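PDB 4FB5: probable oxidoreductase protein from Rhizobium etli, which probably carries out a nucleotide-dependent oxidation-reduction reaction as a member of the GFO/IDH/MocA oxidoreductase family. Local coordinates for residues I192-W196 / K197-S201; M259-D262 / G263-A267; R351-I354 / R355-G359. All blocks are in the same frame, centred on the assembly; numbering follows the deposited sequence.

Contact 1: residues I192-W196 / K197-S201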
loop_
_atom_site.group_PDB
_atom_site.type_symbol
_atom_site.label_atom_id
_atom_site.label_comp_id
_atom_site.label_asym_id
_atom_site.label_seq_id
_atom_site.Cartn_x
_atom_site.Cartn_y
_atom_site.Cartn_z
ATOM N N ILE A 192 30.606 -7.424 -5.716
ATOM C CA ILE A 192 30.523 -7.884 -7.088
ATOM C C ILE A 192 31.757 -7.375 -7.851
ATOM O O ILE A 192 32.199 -6.226 -7.618
ATOM C CB ILE A 192 29.199 -7.431 -7.751
ATOM C CG1 ILE A 192 28.013 -8.035 -7.005
ATOM C CG2 ILE A 192 29.162 -7.782 -9.251
ATOM C CD1 ILE A 192 28.174 -9.551 -6.710
ATOM N N PHE A 193 32.320 -8.216 -8.712
ATOM C CA PHE A 193 33.496 -7.816 -9.454
ATOM C C PHE A 193 33.237 -6.629 -10.348
ATOM O O PHE A 193 32.169 -6.501 -10.943
ATOM C CB PHE A 193 34.079 -8.961 -10.294
ATOM C CG PHE A 193 34.615 -10.115 -9.469
ATOM C CD1 PHE A 193 35.429 -9.884 -8.368
ATOM C CD2 PHE A 193 34.313 -11.449 -9.825
ATOM C CE1 PHE A 193 35.923 -10.960 -7.601
ATOM C CE2 PHE A 193 34.796 -12.529 -9.063
ATOM C CZ PHE A 193 35.609 -12.276 -7.941
ATOM N N PHE A 194 34.235 -5.761 -10.398
ATOM C CA PHE A 194 34.357 -4.680 -11.362
ATOM C C PHE A 194 34.088 -5.115 -12.810
ATOM O O PHE A 194 34.729 -6.012 -13.343
ATOM C CB PHE A 194 35.776 -4.108 -11.262
ATOM C CG PHE A 194 35.960 -2.831 -11.996
ATOM C CD1 PHE A 194 36.064 -2.821 -13.404
ATOM C CD2 PHE A 194 36.033 -1.622 -11.299
ATOM C CE1 PHE A 194 36.215 -1.614 -14.108
ATOM C CE2 PHE A 194 36.194 -0.401 -12.000
ATOM C CZ PHE A 194 36.273 -0.401 -13.415
ATOM N N TYR A 195 33.148 -4.484 -13.465
ATOM C CA TYR A 195 33.050 -4.659 -14.913
ATOM C C TYR A 195 32.774 -3.291 -15.632
ATOM O O TYR A 195 32.940 -2.198 -15.012
ATOM C CB TYR A 195 32.043 -5.747 -15.271
ATOM C CG TYR A 195 30.640 -5.464 -14.810
ATOM C CD1 TYR A 195 29.630 -5.169 -15.724
ATOM C CD2 TYR A 195 30.307 -5.476 -13.431
ATOM C CE1 TYR A 195 28.312 -4.915 -15.291
ATOM C CE2 TYR A 195 29.030 -5.203 -13.005
ATOM C CZ TYR A 195 28.041 -4.925 -13.931
ATOM O OH TYR A 195 26.769 -4.692 -13.497
ATOM N N TRP A 196 32.374 -3.347 -16.913
ATOM C CA TRP A 196 32.336 -2.120 -17.690
ATOM C C TRP A 196 31.476 -1.014 -17.069
ATOM O O TRP A 196 31.693 0.170 -17.362
ATOM C CB TRP A 196 31.946 -2.377 -19.131
ATOM C CG TRP A 196 30.580 -2.841 -19.278
ATOM C CD1 TRP A 196 30.144 -4.141 -19.226
ATOM C CD2 TRP A 196 29.424 -2.028 -19.493
ATOM N NE1 TRP A 196 28.786 -4.181 -19.397
ATOM C CE2 TRP A 196 28.313 -2.902 -19.565
ATOM C CE3 TRP A 196 29.215 -0.632 -19.628
ATOM C CZ2 TRP A 196 27.003 -2.438 -19.767
ATOM C CZ3 TRP A 196 27.892 -0.155 -19.826
ATOM C CH2 TRP A 196 26.813 -1.065 -19.898
ATOM N N LYS A 197 30.529 -1.382 -16.209
ATOM C CA LYS A 197 29.609 -0.381 -15.673
ATOM C C LYS A 197 30.240 0.528 -14.664
ATOM O O LYS A 197 29.552 1.367 -14.105
ATOM C CB LYS A 197 28.342 -1.000 -15.083
ATOM C CG LYS A 197 27.352 -1.250 -16.186
ATOM C CD LYS A 197 26.032 -1.790 -15.734
ATOM C CE LYS A 197 25.047 -1.677 -16.905
ATOM N NZ LYS A 197 23.733 -2.317 -16.621
ATOM N N SER A 198 31.543 0.366 -14.452
ATOM C CA SER A 198 32.324 1.210 -13.563
ATOM C C SER A 198 33.457 1.939 -14.276
ATOM O O SER A 198 34.311 2.535 -13.630
ATOM C CB SER A 198 32.897 0.405 -12.415
ATOM O OG SER A 198 31.901 0.147 -11.461
ATOM N N GLU A 199 33.462 1.899 -15.598
ATOM C CA GLU A 199 34.474 2.569 -16.389
ATOM C C GLU A 199 33.898 3.840 -16.970
ATOM O O GLU A 199 32.946 3.775 -17.704
ATOM C CB GLU A 199 34.924 1.661 -17.529
ATOM C CG GLU A 199 35.859 0.577 -17.084
ATOM C CD GLU A 199 36.513 -0.165 -18.283
ATOM O OE1 GLU A 199 35.867 -1.128 -18.817
ATOM O OE2 GLU A 199 37.672 0.217 -18.678
ATOM N N LEU A 200 34.502 4.982 -16.657
ATOM C CA LEU A 200 34.040 6.274 -17.099
ATOM C C LEU A 200 33.937 6.307 -18.597
ATOM O O LEU A 200 32.985 6.871 -19.153
ATOM C CB LEU A 200 34.985 7.379 -16.624
ATOM C CG LEU A 200 34.577 8.830 -16.941
ATOM C CD1 LEU A 200 33.273 9.249 -16.302
ATOM C CD2 LEU A 200 35.608 9.777 -16.484
ATOM N N SER A 201 34.896 5.682 -19.263
ATOM C CA SER A 201 34.873 5.699 -20.704
ATOM C C SER A 201 33.696 4.892 -21.281
ATOM O O SER A 201 33.426 4.956 -22.507
ATOM C CB SER A 201 36.198 5.174 -21.274
ATOM O OG SER A 201 36.293 3.748 -21.129
#
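K197 runs its aliphatic chain along the indole of W196. K197 CG stands 3.6 Å from the centroid of the W196 six-membered ring and 5° off its normal, a CH-pi contact over the face. K197 CE lies 3.5 Å from W196 CH2. Y195 adds a second aromatic neighbour, with its OH 3.7 Å from K197 CD. W196 CG sits between the backbone N and the carbonyl carbon (chi1 67°), which turns the indole alongside the lysine. With an alanine here the indole face is lost, and the lysine is likely to turn more freely. The next two residues meet F194. S198 CB lies over a face of its ring, 3.8 Å from the centroid. E199 CG comes to the edge, 3.7 Å from F194 CE1. Backbone bonds set these positions. S198 N bonds to Y195 O at 3.0 Å, and E199 N bonds to W196 O, so the chain makes a tight turn with successive i to i+3 bonds. The turn lies in the loop between strand 175-183 and helix 206-221. F194 makes a backbone hydrogen bond with P240 of strand 238-240, and K197 NZ forms a salt bridge with D209 of helix 206-221.

Contact 2: residues M259-D262 / G263-A267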
loop_
_atom_site.group_PDB
_atom_site.type_symbol
_atom_site.label_atom_id
_atom_site.label_comp_id
_atom_site.label_asym_id
_atom_site.label_seq_id
_atom_site.Cartn_x
_atom_site.Cartn_y
_atom_site.Cartn_z
HETATM N N MSE A 259 16.109 20.491 -11.822
HETATM C CA MSE A 259 16.008 20.909 -13.214
HETATM C C MSE A 259 14.907 21.926 -13.484
HETATM O O MSE A 259 14.200 22.354 -12.585
HETATM C CB MSE A 259 15.821 19.723 -14.154
HETATM C CG MSE A 259 16.346 18.420 -13.631
HETATM SE SE MSE A 259 16.008 16.871 -14.830
HETATM C CE MSE A 259 14.157 16.459 -14.329
ATOM N N ARG A 260 14.808 22.309 -14.753
ATOM C CA ARG A 260 13.731 23.122 -15.277
ATOM C C ARG A 260 13.412 22.549 -16.636
ATOM O O ARG A 260 14.293 22.375 -17.451
ATOM C CB ARG A 260 14.178 24.573 -15.415
ATOM C CG ARG A 260 14.406 25.263 -14.090
ATOM C CD ARG A 260 13.094 25.758 -13.556
ATOM N NE ARG A 260 13.154 26.232 -12.184
ATOM C CZ ARG A 260 12.092 26.672 -11.520
ATOM N NH1 ARG A 260 10.893 26.683 -12.107
ATOM N NH2 ARG A 260 12.228 27.100 -10.273
ATOM N N LEU A 261 12.170 22.202 -16.882
ATOM C CA LEU A 261 11.837 21.753 -18.202
ATOM C C LEU A 261 11.209 22.875 -18.990
ATOM O O LEU A 261 11.033 24.013 -18.508
ATOM C CB LEU A 261 10.843 20.613 -18.158
ATOM C CG LEU A 261 11.017 19.524 -17.120
ATOM C CD1 LEU A 261 9.677 18.849 -16.839
ATOM C CD2 LEU A 261 12.056 18.517 -17.603
ATOM N N ASP A 262 10.880 22.508 -20.220
ATOM C CA ASP A 262 9.979 23.232 -21.089
ATOM C C ASP A 262 8.850 23.823 -20.283
ATOM O O ASP A 262 8.190 23.109 -19.490
ATOM C CB ASP A 262 9.380 22.252 -22.090
ATOM C CG ASP A 262 9.640 22.657 -23.524
ATOM O OD1 ASP A 262 9.171 23.770 -23.933
ATOM O OD2 ASP A 262 10.313 21.847 -24.235
ATOM N N GLY A 263 8.644 25.125 -20.461
ATOM C CA GLY A 263 7.525 25.818 -19.811
ATOM C C GLY A 263 7.834 26.335 -18.407
ATOM O O GLY A 263 6.895 26.725 -17.660
ATOM N N GLY A 264 9.126 26.356 -18.051
ATOM C CA GLY A 264 9.554 26.615 -16.667
ATOM C C GLY A 264 9.147 25.648 -15.527
ATOM O O GLY A 264 9.324 26.004 -14.363
ATOM N N ILE A 265 8.652 24.437 -15.843
ATOM C CA ILE A 265 8.334 23.424 -14.820
ATOM C C ILE A 265 9.543 22.983 -14.020
ATOM O O ILE A 265 10.589 22.663 -14.558
ATOM C CB ILE A 265 7.768 22.148 -15.395
ATOM C CG1 ILE A 265 6.366 22.342 -15.924
ATOM C CG2 ILE A 265 7.673 21.108 -14.315
ATOM C CD1 ILE A 265 5.886 21.082 -16.624
ATOM N N SER A 266 9.379 22.956 -12.715
ATOM C CA SER A 266 10.470 22.679 -11.847
ATOM C C SER A 266 10.469 21.184 -11.530
ATOM O O SER A 266 9.440 20.630 -11.173
ATOM C CB SER A 266 10.301 23.521 -10.614
ATOM O OG SER A 266 10.596 22.767 -9.457
ATOM N N ALA A 267 11.610 20.517 -11.689
ATOM C CA ALA A 267 11.624 19.064 -11.642
ATOM C C ALA A 267 12.817 18.564 -10.847
ATOM O O ALA A 267 13.847 19.190 -10.845
ATOM C CB ALA A 267 11.593 18.487 -13.058
#
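R260 and S266 face each other across a beta hairpin made by strands 254-261 and 266-272. They form an antiparallel non-hydrogen-bonded pair. The R260 side chain bends at chi2 (-83°), and this brings its guanidinium back over the neighbouring strand. S266 CB lies over one face of that group, 3.5 Å from R260 NH1. The edge is used by G264. R260 NH1 donates to G264 O at 2.8 Å, with the oxygen almost in the guanidinium plane. The arginine thus ties its strand to the turn. Its other terminal nitrogen, NH2, makes a salt bridge with D231 of the second subunit. The same side of the hairpin therefore reaches the subunit interface, where S266 also packs on V233 of that subunit.

M259, a selenomethionine, and A267 point to the other face of the sheet and meet there through apolar atoms. M259 CE lies 3.5 Å from A267 CB. L261 joins them, with its CG 4.2 Å from A267 CB. Towards the turn, L261 CD1 crosses to I265 CG2 at 3.9 Å. M259 and L261 pack on L218 of helix 206-221, and I265 packs on V175 and V178 of strand 175-183.

The turn itself runs through G263 and G264, both with positive phi, a backbone shape that glycine takes up easily. M259 N bonds to A267 O at 2.8 Å. Nearer the turn, I265 O serves two groups: L261 N donates to it at 2.8 Å in the carbonyl plane, and R260 CA approaches it at 3.3 Å in a CA-H...O contact.

Contact 3: residues R351-I354 / R355-G359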
loop_
_atom_site.group_PDB
_atom_site.type_symbol
_atom_site.label_atom_id
_atom_site.label_comp_id
_atom_site.label_asym_id
_atom_site.label_seq_id
_atom_site.Cartn_x
_atom_site.Cartn_y
_atom_site.Cartn_z
ATOM N N ARG A 351 5.185 -2.233 -32.114
ATOM C CA ARG A 351 4.068 -1.743 -32.876
ATOM C C ARG A 351 4.352 -0.298 -33.278
ATOM O O ARG A 351 4.306 0.020 -34.461
ATOM C CB ARG A 351 2.739 -1.913 -32.141
ATOM C CG ARG A 351 1.531 -1.374 -32.891
ATOM C CD ARG A 351 1.326 -2.102 -34.198
ATOM N NE ARG A 351 0.421 -1.419 -35.144
ATOM C CZ ARG A 351 0.780 -0.467 -36.020
ATOM N NH1 ARG A 351 2.037 -0.031 -36.074
ATOM N NH2 ARG A 351 -0.128 0.066 -36.839
ATOM N N GLU A 352 4.720 0.567 -32.344
ATOM C CA GLU A 352 4.836 1.967 -32.719
ATOM C C GLU A 352 5.946 2.207 -33.740
ATOM O O GLU A 352 5.946 3.221 -34.450
ATOM C CB GLU A 352 5.005 2.865 -31.502
ATOM C CG GLU A 352 3.798 2.868 -30.604
ATOM C CD GLU A 352 2.571 3.552 -31.195
ATOM O OE1 GLU A 352 1.513 2.891 -31.288
ATOM O OE2 GLU A 352 2.649 4.749 -31.525
ATOM N N LEU A 353 6.891 1.277 -33.809
ATOM C CA LEU A 353 7.999 1.408 -34.726
ATOM C C LEU A 353 7.486 1.152 -36.134
ATOM O O LEU A 353 7.917 1.812 -37.097
ATOM C CB LEU A 353 9.102 0.405 -34.401
ATOM C CG LEU A 353 10.187 0.316 -35.476
ATOM C CD1 LEU A 353 10.630 1.691 -35.825
ATOM C CD2 LEU A 353 11.399 -0.512 -35.071
ATOM N N ILE A 354 6.573 0.194 -36.243
ATOM C CA ILE A 354 5.978 -0.118 -37.499
ATOM C C ILE A 354 5.096 1.031 -37.972
ATOM O O ILE A 354 5.071 1.341 -39.170
ATOM C CB ILE A 354 5.217 -1.419 -37.416
ATOM C CG1 ILE A 354 6.240 -2.545 -37.233
ATOM C CG2 ILE A 354 4.389 -1.610 -38.681
ATOM C CD1 ILE A 354 5.792 -3.661 -36.417
ATOM N N ARG A 355 4.406 1.682 -37.040
ATOM C CA ARG A 355 3.643 2.850 -37.411
ATOM C C ARG A 355 4.566 3.826 -38.089
ATOM O O ARG A 355 4.288 4.263 -39.196
ATOM C CB ARG A 355 2.939 3.505 -36.233
ATOM C CG ARG A 355 1.421 3.302 -36.243
ATOM C CD ARG A 355 0.737 3.882 -34.992
ATOM N NE ARG A 355 0.435 2.839 -34.013
ATOM C CZ ARG A 355 -0.589 1.986 -34.106
ATOM N NH1 ARG A 355 -1.418 2.050 -35.136
ATOM N NH2 ARG A 355 -0.786 1.059 -33.173
ATOM N N ALA A 356 5.666 4.167 -37.425
ATOM C CA ALA A 356 6.637 5.102 -37.979
ATOM C C ALA A 356 7.015 4.720 -39.407
ATOM O O ALA A 356 6.845 5.510 -40.336
ATOM C CB ALA A 356 7.876 5.165 -37.100
ATOM N N ILE A 357 7.527 3.505 -39.574
ATOM C CA ILE A 357 7.927 3.017 -40.888
ATOM C C ILE A 357 6.973 3.509 -41.970
ATOM O O ILE A 357 7.371 3.708 -43.119
ATOM C CB ILE A 357 7.982 1.478 -40.925
ATOM C CG1 ILE A 357 9.368 0.983 -40.508
ATOM C CG2 ILE A 357 7.622 0.966 -42.312
ATOM C CD1 ILE A 357 9.337 -0.123 -39.476
ATOM N N THR A 358 5.713 3.704 -41.598
ATOM C CA THR A 358 4.700 4.177 -42.533
ATOM C C THR A 358 4.106 5.504 -42.075
ATOM O O THR A 358 3.224 6.060 -42.730
ATOM C CB THR A 358 3.567 3.149 -42.705
ATOM O OG1 THR A 358 2.738 3.148 -41.536
ATOM C CG2 THR A 358 4.139 1.756 -42.918
ATOM N N GLY A 359 4.595 6.006 -40.946
ATOM C CA GLY A 359 4.116 7.262 -40.398
ATOM C C GLY A 359 3.257 8.034 -41.380
ATOM O O GLY A 359 3.751 8.543 -42.386
#
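E352 OE1 takes a salt bridge from R355 NE at 2.9 Å. The donor comes from above the carboxylate plane, 51° out of it, so the two flat groups do not meet edge to edge. The oxygen is tilted from the guanidinium plane of R355. R161 NH2 is a weak, long ion-pair partner of the same OE1. The other carboxylate oxygen, OE2, accepts from the backbone N of S363. E352 is bent at chi2 and reaches across the side of the helix, while R355, bent at chi3 (-100°), folds back towards it.

R355 is also covered by R351, one turn earlier. The two guanidinium groups lie flat on each other, with centres 3.4 Å apart and planes at 24°. CZ stands over the centre of the other group in each case. Both arginines turn towards D53. R351 NH2 forms a salt bridge with its OD1, and R355 NH1 makes a weak, long ion pair with the same oxygen. The aspartate and E352 probably offset much of the positive charge of the stack.

These residues lie in the C-terminal part of helix 344-358, which packs against the Rossmann-fold part of the chain. L353 touches W122 of strand 120-123 and W44 of helix 35-44. I354 also rests on W44, and R351 lies on V47 and F51 of helix 47-51. Within the helix, L353 CG meets I357 CD1 obliquely at 4.1 Å, and I357 reaches on to H120.

The helix backbone makes i+4 to i bonds. R355 N bonds to R351 O, and A356 N bonds to E352 O, both at 3.1 Å. I357 N donates to L353 O at 3.0 Å in a nearly straight bond. T358 OG1 donates to R355 O at 3.0 Å.

Each contact is local, and the three follow one another in series along the chain. None nests in another and none crosses another. Contact 1 comes first. It closes a tight turn in the loop between strand 175-183 and helix 206-221. Contact 2 closes the hairpin between strands 254-261 and 266-272 of the large mixed sheet, against that same helix. Its centre is about 33 Å from that of contact 1. The chain then adds further strands to the sheet and returns to the Rossmann-fold region, where contact 3 joins turns of helix 344-358. Strand 390-391 joins the sheet last. Contacts 1 and 3 lie on opposite sides of the chain's centre. Contact 2 alone of the three touches another subunit.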